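Side-chain contacts in Lin0012 protein (Listeria innocua, PDB 3K17), which probably phosphorylates phosphomevalonate with ATP, the second of three steps from mevalonate to isopentenyl diphosphate, as expected of a GHMP-family kinase: residues Y16-Y21 with K275-I280; T78-N83 with A149-V154; A126-L131 with L142-L147; A310-G315 with C321-S326. All coordinates share one frame; numbering follows the deposited sequence.

Contact 1: Y16-Y21 with K275-I280; sequences YVAGEY and KENRRI
N277 reaches out from its helix to the turn at A18 and G19, which ends strand 7-18. Most of the packing is done by this one side chain. CG lies anti to the backbone N (chi1 -159°), which carries the amide off the helix surface to lie beside the methyl of A18. The CA atoms of A18 and N277 are 6.7 Å apart, the nearest pair of the two segments.

In polar terms, the N277 amide faces the backbone N-H of G19, with N277 CG 4.0 Å from G19 N. Here the backbone of G19 turns with a positive phi of 91°, away from the extended course of the strand.

Charge enters through E20. Its carboxylate ends near the N277 amide, where it accepts the N-H of G315 and forms a salt bridge with K312.

Just before the turn, V17 and A18 both face I31 of strand 29-35 in a classic beta bulge. M255 of helix 241-264 touches both A18 and N277, while K312 of strand 310-313 packs on N277 as well, so this buried contact joins the first strand of the chain to helices 241-264 and 267-288.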
# COMPACT_ATOMS: atom_id res chain seq x y z
N TYR A 16 -8.39 -35.30 -21.37
CA TYR A 16 -8.03 -35.06 -22.76
C TYR A 16 -7.55 -36.41 -23.27
O TYR A 16 -6.88 -37.16 -22.54
CB TYR A 16 -6.89 -34.05 -22.86
CG TYR A 16 -7.37 -32.62 -22.95
CD1 TYR A 16 -7.77 -32.08 -24.18
CD2 TYR A 16 -7.47 -31.82 -21.82
CE1 TYR A 16 -8.25 -30.79 -24.28
CE2 TYR A 16 -7.95 -30.51 -21.90
CZ TYR A 16 -8.35 -30.01 -23.14
OH TYR A 16 -8.84 -28.73 -23.24
N VAL A 17 -7.88 -36.73 -24.51
CA VAL A 17 -7.47 -38.00 -25.09
C VAL A 17 -6.42 -37.76 -26.18
O VAL A 17 -5.51 -38.55 -26.35
CB VAL A 17 -8.67 -38.76 -25.70
CG1 VAL A 17 -8.19 -40.04 -26.38
CG2 VAL A 17 -9.68 -39.09 -24.61
N ALA A 18 -6.56 -36.64 -26.89
CA ALA A 18 -5.64 -36.27 -27.96
C ALA A 18 -5.79 -34.80 -28.32
O ALA A 18 -6.85 -34.21 -28.13
CB ALA A 18 -5.91 -37.14 -29.19
N GLY A 19 -4.73 -34.20 -28.85
CA GLY A 19 -4.79 -32.81 -29.26
C GLY A 19 -4.41 -31.77 -28.23
O GLY A 19 -4.56 -30.57 -28.48
N GLU A 20 -3.93 -32.21 -27.07
CA GLU A 20 -3.54 -31.27 -26.01
C GLU A 20 -2.44 -30.31 -26.46
O GLU A 20 -1.58 -30.66 -27.27
CB GLU A 20 -3.06 -32.02 -24.77
CG GLU A 20 -4.05 -32.99 -24.19
CD GLU A 20 -3.68 -34.44 -24.47
OE1 GLU A 20 -3.46 -34.76 -25.66
OE2 GLU A 20 -3.61 -35.24 -23.52
N TYR A 21 -2.49 -29.11 -25.89
CA TYR A 21 -1.55 -28.02 -26.17
C TYR A 21 -1.92 -27.31 -27.45
O TYR A 21 -2.12 -26.10 -27.45
CB TYR A 21 -0.11 -28.54 -26.21
CG TYR A 21 0.47 -28.73 -24.82
CD1 TYR A 21 0.88 -27.64 -24.06
CD2 TYR A 21 0.56 -30.00 -24.25
CE1 TYR A 21 1.37 -27.80 -22.76
CE2 TYR A 21 1.04 -30.18 -22.95
CZ TYR A 21 1.44 -29.07 -22.21
OH TYR A 21 1.90 -29.23 -20.92
N LYS A 275 -0.23 -43.27 -30.64
CA LYS A 275 1.22 -43.41 -30.60
C LYS A 275 1.86 -42.17 -31.20
O LYS A 275 2.83 -41.63 -30.66
CB LYS A 275 1.69 -44.64 -31.37
CG LYS A 275 1.13 -45.97 -30.88
CD LYS A 275 1.82 -47.12 -31.61
CE LYS A 275 1.00 -48.39 -31.57
NZ LYS A 275 0.71 -48.81 -30.19
N GLU A 276 1.33 -41.72 -32.33
CA GLU A 276 1.86 -40.54 -33.00
C GLU A 276 1.65 -39.28 -32.15
O GLU A 276 2.55 -38.45 -32.03
CB GLU A 276 1.20 -40.34 -34.37
CG GLU A 276 1.44 -41.48 -35.35
CD GLU A 276 0.96 -41.13 -36.74
OE1 GLU A 276 1.50 -40.17 -37.33
OE2 GLU A 276 0.04 -41.80 -37.26
N ASN A 277 0.46 -39.15 -31.56
CA ASN A 277 0.20 -37.98 -30.72
C ASN A 277 1.21 -37.99 -29.59
O ASN A 277 1.81 -36.97 -29.26
CB ASN A 277 -1.22 -38.02 -30.15
CG ASN A 277 -1.72 -36.64 -29.71
OD1 ASN A 277 -0.93 -35.73 -29.48
ND2 ASN A 277 -3.03 -36.50 -29.59
N ARG A 278 1.40 -39.15 -28.98
CA ARG A 278 2.35 -39.29 -27.88
C ARG A 278 3.72 -38.80 -28.33
O ARG A 278 4.39 -38.08 -27.60
CB ARG A 278 2.47 -40.75 -27.44
CG ARG A 278 3.55 -40.95 -26.37
CD ARG A 278 3.83 -42.42 -26.08
NE ARG A 278 4.86 -42.54 -25.06
CZ ARG A 278 5.50 -43.67 -24.75
NH1 ARG A 278 5.22 -44.80 -25.38
NH2 ARG A 278 6.43 -43.66 -23.80
N ARG A 279 4.11 -39.19 -29.53
CA ARG A 279 5.41 -38.83 -30.07
C ARG A 279 5.63 -37.33 -30.23
O ARG A 279 6.65 -36.80 -29.77
CB ARG A 279 5.64 -39.52 -31.42
CG ARG A 279 5.57 -41.05 -31.36
CD ARG A 279 6.51 -41.62 -30.31
NE ARG A 279 6.63 -43.08 -30.38
CZ ARG A 279 5.67 -43.94 -30.08
NH1 ARG A 279 4.47 -43.51 -29.69
NH2 ARG A 279 5.90 -45.25 -30.16
N ILE A 280 4.69 -36.64 -30.86
CA ILE A 280 4.85 -35.20 -31.06
C ILE A 280 4.85 -34.44 -29.74
O ILE A 280 5.44 -33.38 -29.63
CB ILE A 280 3.76 -34.62 -31.99
CG1 ILE A 280 2.39 -34.68 -31.32
CG2 ILE A 280 3.72 -35.41 -33.30
CD1 ILE A 280 1.29 -34.03 -32.14

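Contact 2: T78-N83 with A149-V154; sequences TAEAIN and ALSHLV
Helices 78-83 and 149-154 run roughly antiparallel, their short axes inclined at 142° and 8.9 Å apart at closest approach, with A81 and S151 nearest in register at a CA-CA distance of 5.5 Å. Two small residues, A81 and S151, meet where the backbones are closest. S151 turns OG anti to its own N (chi1 179°), and the hydroxyl lies low against the opposite helix, with S151 OG 3.8 Å from A81 CB. The same oxygen is 3.2 Å from A81 N, but the angle is too poor for a hydrogen bond, so the approach is one of close packing.

E80 flanks the serine. Its chain leaves with CG anti to the backbone N and then bends at chi2 (77°), so that the aliphatic part lies over the hydroxyl, with E80 CG 3.2 Å from S151 OG. Further along, the E80 side chain crosses that of V154 at about a right angle, and its carboxylate ends beside a methyl, with E80 OE2 3.3 Å from V154 CG2.

This end of the interface also meets the second subunit: H185 of that chain packs on E80, and its K184 on V154. On another side, V127 of helix 119-135 packs on A81, while S120 of the same helix is hydrogen-bonded to H152. The helix pair belongs to the alpha-helical layer of the N-terminal domain of GHMP kinases, a domain with the fold of ribosomal protein S5 domain 2.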
# COMPACT_ATOMS: atom_id res chain seq x y z
N THR A 78 -15.86 -20.37 -8.89
CA THR A 78 -17.29 -20.46 -8.65
C THR A 78 -17.96 -19.10 -8.48
O THR A 78 -19.11 -18.92 -8.89
CB THR A 78 -17.61 -21.36 -7.42
OG1 THR A 78 -16.88 -20.90 -6.28
CG2 THR A 78 -17.21 -22.80 -7.71
N ALA A 79 -17.24 -18.15 -7.89
CA ALA A 79 -17.81 -16.81 -7.72
C ALA A 79 -18.03 -16.19 -9.09
O ALA A 79 -19.04 -15.54 -9.33
CB ALA A 79 -16.88 -15.93 -6.89
N GLU A 80 -17.07 -16.40 -9.98
CA GLU A 80 -17.18 -15.83 -11.32
C GLU A 80 -18.37 -16.44 -12.07
O GLU A 80 -19.09 -15.73 -12.78
CB GLU A 80 -15.89 -16.08 -12.11
CG GLU A 80 -15.88 -15.48 -13.50
CD GLU A 80 -15.64 -13.98 -13.49
OE1 GLU A 80 -15.38 -13.42 -12.40
OE2 GLU A 80 -15.71 -13.36 -14.57
N ALA A 81 -18.56 -17.75 -11.93
CA ALA A 81 -19.67 -18.43 -12.59
C ALA A 81 -20.99 -17.88 -12.06
O ALA A 81 -21.93 -17.67 -12.82
CB ALA A 81 -19.58 -19.93 -12.36
N ILE A 82 -21.06 -17.65 -10.75
CA ILE A 82 -22.26 -17.10 -10.13
C ILE A 82 -22.52 -15.68 -10.62
O ILE A 82 -23.66 -15.29 -10.90
CB ILE A 82 -22.12 -17.10 -8.58
CG1 ILE A 82 -22.22 -18.53 -8.05
CG2 ILE A 82 -23.18 -16.21 -7.94
CD1 ILE A 82 -21.89 -18.67 -6.57
N ASN A 83 -21.46 -14.89 -10.74
CA ASN A 83 -21.59 -13.51 -11.19
C ASN A 83 -22.04 -13.41 -12.65
O ASN A 83 -22.94 -12.64 -12.98
CB ASN A 83 -20.25 -12.77 -10.99
CG ASN A 83 -19.95 -12.52 -9.50
OD1 ASN A 83 -18.78 -12.48 -9.08
ND2 ASN A 83 -21.00 -12.35 -8.72
N ALA A 149 -17.68 -21.03 -20.37
CA ALA A 149 -16.41 -20.78 -21.05
C ALA A 149 -15.88 -19.36 -20.79
O ALA A 149 -14.69 -19.18 -20.53
CB ALA A 149 -16.56 -21.01 -22.55
N LEU A 150 -16.76 -18.37 -20.87
CA LEU A 150 -16.35 -16.99 -20.62
C LEU A 150 -15.87 -16.88 -19.17
O LEU A 150 -14.85 -16.27 -18.89
CB LEU A 150 -17.52 -16.02 -20.81
CG LEU A 150 -17.98 -15.71 -22.24
CD1 LEU A 150 -19.17 -14.76 -22.22
CD2 LEU A 150 -16.82 -15.09 -23.01
N SER A 151 -16.64 -17.47 -18.26
CA SER A 151 -16.30 -17.44 -16.84
C SER A 151 -14.91 -18.03 -16.60
O SER A 151 -14.04 -17.38 -16.02
CB SER A 151 -17.33 -18.25 -16.03
OG SER A 151 -17.01 -18.26 -14.64
N HIS A 152 -14.72 -19.26 -17.06
CA HIS A 152 -13.47 -19.96 -16.86
C HIS A 152 -12.25 -19.34 -17.53
O HIS A 152 -11.16 -19.33 -16.96
CB HIS A 152 -13.62 -21.42 -17.29
CG HIS A 152 -12.53 -22.32 -16.79
ND1 HIS A 152 -11.30 -22.42 -17.41
CD2 HIS A 152 -12.49 -23.16 -15.73
CE1 HIS A 152 -10.55 -23.28 -16.74
NE2 HIS A 152 -11.24 -23.74 -15.72
N LEU A 153 -12.41 -18.80 -18.74
CA LEU A 153 -11.26 -18.23 -19.42
C LEU A 153 -10.75 -16.94 -18.77
O LEU A 153 -9.54 -16.75 -18.69
CB LEU A 153 -11.58 -18.01 -20.91
CG LEU A 153 -12.32 -16.80 -21.46
CD1 LEU A 153 -11.39 -15.59 -21.47
CD2 LEU A 153 -12.78 -17.12 -22.89
N VAL A 154 -11.62 -16.07 -18.29
CA VAL A 154 -11.08 -14.87 -17.65
C VAL A 154 -10.46 -15.19 -16.28
O VAL A 154 -9.56 -14.48 -15.83
CB VAL A 154 -12.14 -13.74 -17.51
CG1 VAL A 154 -12.65 -13.34 -18.90
CG2 VAL A 154 -13.27 -14.17 -16.60

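Contact 3: A126-L131 with L142-L147; sequences AVINAL and LKKFKL
I128 lays its CG2 methyl over the first turn of the facing segment, where it rests 3.9 Å from K144 CB and close to the backbone carbonyl of K144. The two side chains slide past one another in opposite directions. The other branch of I128 heads for the next turn, so I128 CD1 reaches L147 CB at 4.1 Å, an apolar contact between side chains set at a slant. With its two branches I128 thus spans the spacing K144 to L147 on one face of that helix.

Helices 119-135 and 141-156 are consecutive helices of the GHMP kinase N-terminal domain, joined by a short connection and packed at a steep angle; the short axes approach to 9.7 Å and are inclined at 133°. Strand 7-18 lies against N129 and A130, while F88 of helix 76-91 touches L147.

A single polar bond borders the apolar patch. The side chains of K144 and N129 cross at about a right angle, and a bend of the lysine at chi3 (-70°) brings its ammonium to the amide oxygen. K144 NZ donates to N129 OD1 over 2.7 Å, approaching from 25° out of the carbonyl plane. M168 of helix 162-169 packs against both partners of this bond, N129 being buried and K144 partly exposed.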
# COMPACT_ATOMS: atom_id res chain seq x y z
N ALA A 126 -20.92 -26.91 -12.98
CA ALA A 126 -21.92 -27.27 -11.99
C ALA A 126 -22.72 -26.03 -11.57
O ALA A 126 -23.95 -26.08 -11.45
CB ALA A 126 -21.25 -27.91 -10.76
N VAL A 127 -22.02 -24.91 -11.36
CA VAL A 127 -22.69 -23.68 -10.98
C VAL A 127 -23.63 -23.20 -12.09
O VAL A 127 -24.80 -22.88 -11.84
CB VAL A 127 -21.66 -22.56 -10.66
CG1 VAL A 127 -22.36 -21.20 -10.54
CG2 VAL A 127 -20.93 -22.90 -9.34
N ILE A 128 -23.13 -23.17 -13.33
CA ILE A 128 -23.96 -22.70 -14.44
C ILE A 128 -25.19 -23.59 -14.59
O ILE A 128 -26.31 -23.09 -14.71
CB ILE A 128 -23.16 -22.68 -15.77
CG1 ILE A 128 -22.00 -21.67 -15.66
CG2 ILE A 128 -24.09 -22.33 -16.95
CD1 ILE A 128 -22.42 -20.25 -15.33
N ASN A 129 -24.99 -24.91 -14.59
CA ASN A 129 -26.12 -25.82 -14.72
C ASN A 129 -27.11 -25.70 -13.59
O ASN A 129 -28.32 -25.70 -13.82
CB ASN A 129 -25.65 -27.27 -14.82
CG ASN A 129 -25.45 -27.71 -16.25
OD1 ASN A 129 -26.09 -27.18 -17.15
ND2 ASN A 129 -24.59 -28.68 -16.46
N ALA A 130 -26.61 -25.58 -12.36
CA ALA A 130 -27.49 -25.45 -11.21
C ALA A 130 -28.34 -24.18 -11.25
O ALA A 130 -29.53 -24.22 -10.95
CB ALA A 130 -26.67 -25.48 -9.92
N LEU A 131 -27.75 -23.04 -11.61
CA LEU A 131 -28.50 -21.79 -11.65
C LEU A 131 -29.44 -21.70 -12.84
O LEU A 131 -30.51 -21.09 -12.75
CB LEU A 131 -27.56 -20.58 -11.62
CG LEU A 131 -26.82 -20.37 -10.28
CD1 LEU A 131 -25.80 -19.25 -10.40
CD2 LEU A 131 -27.83 -20.05 -9.19
N LEU A 142 -25.67 -25.06 -25.48
CA LEU A 142 -24.60 -24.28 -26.10
C LEU A 142 -24.45 -22.92 -25.43
O LEU A 142 -23.35 -22.41 -25.29
CB LEU A 142 -24.86 -24.10 -27.60
CG LEU A 142 -23.89 -23.16 -28.32
CD1 LEU A 142 -22.45 -23.64 -28.13
CD2 LEU A 142 -24.26 -23.12 -29.81
N LYS A 143 -25.57 -22.31 -25.04
CA LYS A 143 -25.50 -21.02 -24.37
C LYS A 143 -24.86 -21.22 -22.99
O LYS A 143 -24.08 -20.38 -22.54
CB LYS A 143 -26.89 -20.40 -24.23
CG LYS A 143 -27.50 -19.93 -25.56
CD LYS A 143 -28.85 -19.25 -25.34
CE LYS A 143 -29.56 -18.91 -26.66
NZ LYS A 143 -28.88 -17.83 -27.44
N LYS A 144 -25.18 -22.33 -22.33
CA LYS A 144 -24.59 -22.62 -21.02
C LYS A 144 -23.08 -22.82 -21.18
O LYS A 144 -22.30 -22.40 -20.33
CB LYS A 144 -25.25 -23.85 -20.40
CG LYS A 144 -26.73 -23.62 -20.11
CD LYS A 144 -27.34 -24.67 -19.19
CE LYS A 144 -27.46 -26.03 -19.87
NZ LYS A 144 -28.09 -27.03 -18.97
N PHE A 145 -22.67 -23.45 -22.27
CA PHE A 145 -21.24 -23.65 -22.49
C PHE A 145 -20.57 -22.28 -22.59
O PHE A 145 -19.50 -22.08 -22.03
CB PHE A 145 -20.96 -24.41 -23.79
CG PHE A 145 -19.54 -24.29 -24.24
CD1 PHE A 145 -18.54 -25.04 -23.63
CD2 PHE A 145 -19.19 -23.38 -25.24
CE1 PHE A 145 -17.20 -24.88 -24.00
CE2 PHE A 145 -17.86 -23.22 -25.61
CZ PHE A 145 -16.86 -23.97 -24.99
N LYS A 146 -21.20 -21.37 -23.31
CA LYS A 146 -20.66 -20.02 -23.50
C LYS A 146 -20.50 -19.28 -22.16
O LYS A 146 -19.51 -18.60 -21.95
CB LYS A 146 -21.55 -19.21 -24.44
CG LYS A 146 -21.56 -19.67 -25.89
CD LYS A 146 -22.46 -18.77 -26.72
CE LYS A 146 -22.55 -19.21 -28.17
NZ LYS A 146 -23.46 -18.30 -28.94
N LEU A 147 -21.50 -19.39 -21.29
CA LEU A 147 -21.41 -18.73 -19.99
C LEU A 147 -20.24 -19.34 -19.22
O LEU A 147 -19.39 -18.63 -18.69
CB LEU A 147 -22.71 -18.94 -19.21
CG LEU A 147 -23.97 -18.23 -19.72
CD1 LEU A 147 -25.19 -18.73 -18.97
CD2 LEU A 147 -23.81 -16.71 -19.56

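Contact 4: A310-G315 with C321-S326; sequences AGKSSG and CGIAFS
A310 and F325 exchange both of their backbone bonds: A310 N donates to F325 O at 3.1 Å, and F325 N to A310 O at 2.9 Å. Two residues on, K312 and I323 repeat the pattern, K312 N reaching I323 O at 3.0 Å and I323 N reaching K312 O at 2.8 Å. Between them lies the non-hydrogen-bonded pair G311 and A324, with CA atoms only 4.0 Å apart; the N-H and C=O of A324 face outward, to S216 of the next strand.

Past S313 the strands part, yet S314 N still finds C321 O at 2.9 Å. A water then bridges the widening end, donating to S314 O and accepting from C321 N. The side-chain hydroxyl of S314 is hydrogen-bonded to Y16 O.

The K312 chain starts beside I323 and folds back at chi3 and chi4 (-73° and -78°), which returns its ammonium to its own strand. There K312 NZ donates to S313 O at 2.9 Å and also to V17 O, with E20 as the acidic partner of this buried charge. I323 CG2 packs 3.8 Å from S314 CB.

The arrangement is an antiparallel beta hairpin in the C-terminal GHMP kinase domain; its connection is the glycine-rich loop recognisable as the third GHMP sequence motif.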
# COMPACT_ATOMS: atom_id res chain seq x y z
N ALA A 310 -2.13 -48.68 -27.08
CA ALA A 310 -1.45 -47.40 -27.14
C ALA A 310 -1.79 -46.60 -25.88
O ALA A 310 -2.82 -46.82 -25.25
CB ALA A 310 -1.87 -46.63 -28.39
N GLY A 311 -0.91 -45.67 -25.51
CA GLY A 311 -1.15 -44.88 -24.32
C GLY A 311 -0.42 -43.56 -24.37
O GLY A 311 0.43 -43.35 -25.24
N LYS A 312 -0.73 -42.66 -23.44
CA LYS A 312 -0.10 -41.35 -23.41
C LYS A 312 -0.55 -40.55 -22.20
O LYS A 312 -1.46 -40.95 -21.48
CB LYS A 312 -0.45 -40.57 -24.69
CG LYS A 312 -1.95 -40.41 -24.92
CD LYS A 312 -2.28 -39.56 -26.16
CE LYS A 312 -2.00 -38.07 -25.95
NZ LYS A 312 -3.06 -37.38 -25.15
N SER A 313 0.09 -39.41 -21.99
CA SER A 313 -0.30 -38.55 -20.89
C SER A 313 -1.61 -37.91 -21.31
O SER A 313 -1.92 -37.81 -22.51
CB SER A 313 0.76 -37.47 -20.66
OG SER A 313 1.07 -36.79 -21.86
N SER A 314 -2.41 -37.49 -20.33
CA SER A 314 -3.68 -36.85 -20.60
C SER A 314 -3.65 -35.44 -20.05
O SER A 314 -3.55 -35.23 -18.83
CB SER A 314 -4.84 -37.64 -19.97
OG SER A 314 -6.05 -36.91 -20.09
N GLY A 315 -3.75 -34.46 -20.94
CA GLY A 315 -3.73 -33.08 -20.51
C GLY A 315 -2.35 -32.45 -20.64
O GLY A 315 -1.66 -32.62 -21.65
N CYS A 321 -2.91 -37.69 -14.77
CA CYS A 321 -3.21 -39.01 -15.33
C CYS A 321 -2.67 -39.31 -16.71
O CYS A 321 -2.47 -38.42 -17.54
CB CYS A 321 -4.72 -39.24 -15.37
SG CYS A 321 -5.57 -39.21 -13.78
N GLY A 322 -2.46 -40.61 -16.93
CA GLY A 322 -2.04 -41.10 -18.23
C GLY A 322 -3.24 -41.96 -18.64
O GLY A 322 -4.01 -42.37 -17.77
N ILE A 323 -3.41 -42.22 -19.93
CA ILE A 323 -4.54 -43.03 -20.40
C ILE A 323 -4.09 -44.05 -21.44
O ILE A 323 -3.02 -43.90 -22.04
CB ILE A 323 -5.63 -42.15 -21.07
CG1 ILE A 323 -5.02 -41.39 -22.24
CG2 ILE A 323 -6.24 -41.21 -20.04
CD1 ILE A 323 -6.02 -40.60 -23.07
N ALA A 324 -4.91 -45.07 -21.67
CA ALA A 324 -4.57 -46.10 -22.65
C ALA A 324 -5.77 -46.83 -23.24
O ALA A 324 -6.85 -46.87 -22.64
CB ALA A 324 -3.62 -47.11 -22.01
N PHE A 325 -5.55 -47.39 -24.42
CA PHE A 325 -6.55 -48.19 -25.14
C PHE A 325 -5.93 -49.58 -25.29
O PHE A 325 -4.77 -49.69 -25.69
CB PHE A 325 -6.82 -47.61 -26.53
CG PHE A 325 -7.67 -46.38 -26.53
CD1 PHE A 325 -9.04 -46.47 -26.29
CD2 PHE A 325 -7.11 -45.14 -26.77
CE1 PHE A 325 -9.84 -45.33 -26.30
CE2 PHE A 325 -7.91 -43.98 -26.78
CZ PHE A 325 -9.27 -44.08 -26.55
N SER A 326 -6.68 -50.63 -24.96
CA SER A 326 -6.18 -52.01 -25.07
C SER A 326 -7.08 -52.90 -25.92
O SER A 326 -8.30 -52.71 -25.97
CB SER A 326 -6.02 -52.63 -23.67
OG SER A 326 -4.97 -52.01 -22.94
O HOH W 1 -4.95 -35.99 -16.27

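In the fold
Contacts 1 and 4 form one cluster, their centres 9 Å apart, with E20 OE1 2.7 Å from K312 NZ. Contacts 2 and 3 form another, centred 10 Å apart and sharing helix 141-156; V127 wedges against A81 and I82 between them. The clusters lie on opposite sides of the chain's centre, about 28 to 30 Å between centres. Strand 7-18 runs from the helices of contact 3 to contact 1. The bonds between contacts 1 and 4 tie the residues of the first GHMP motif to the hairpin whose loop resembles the third, consistent with a place near the nucleotide and substrate cleft.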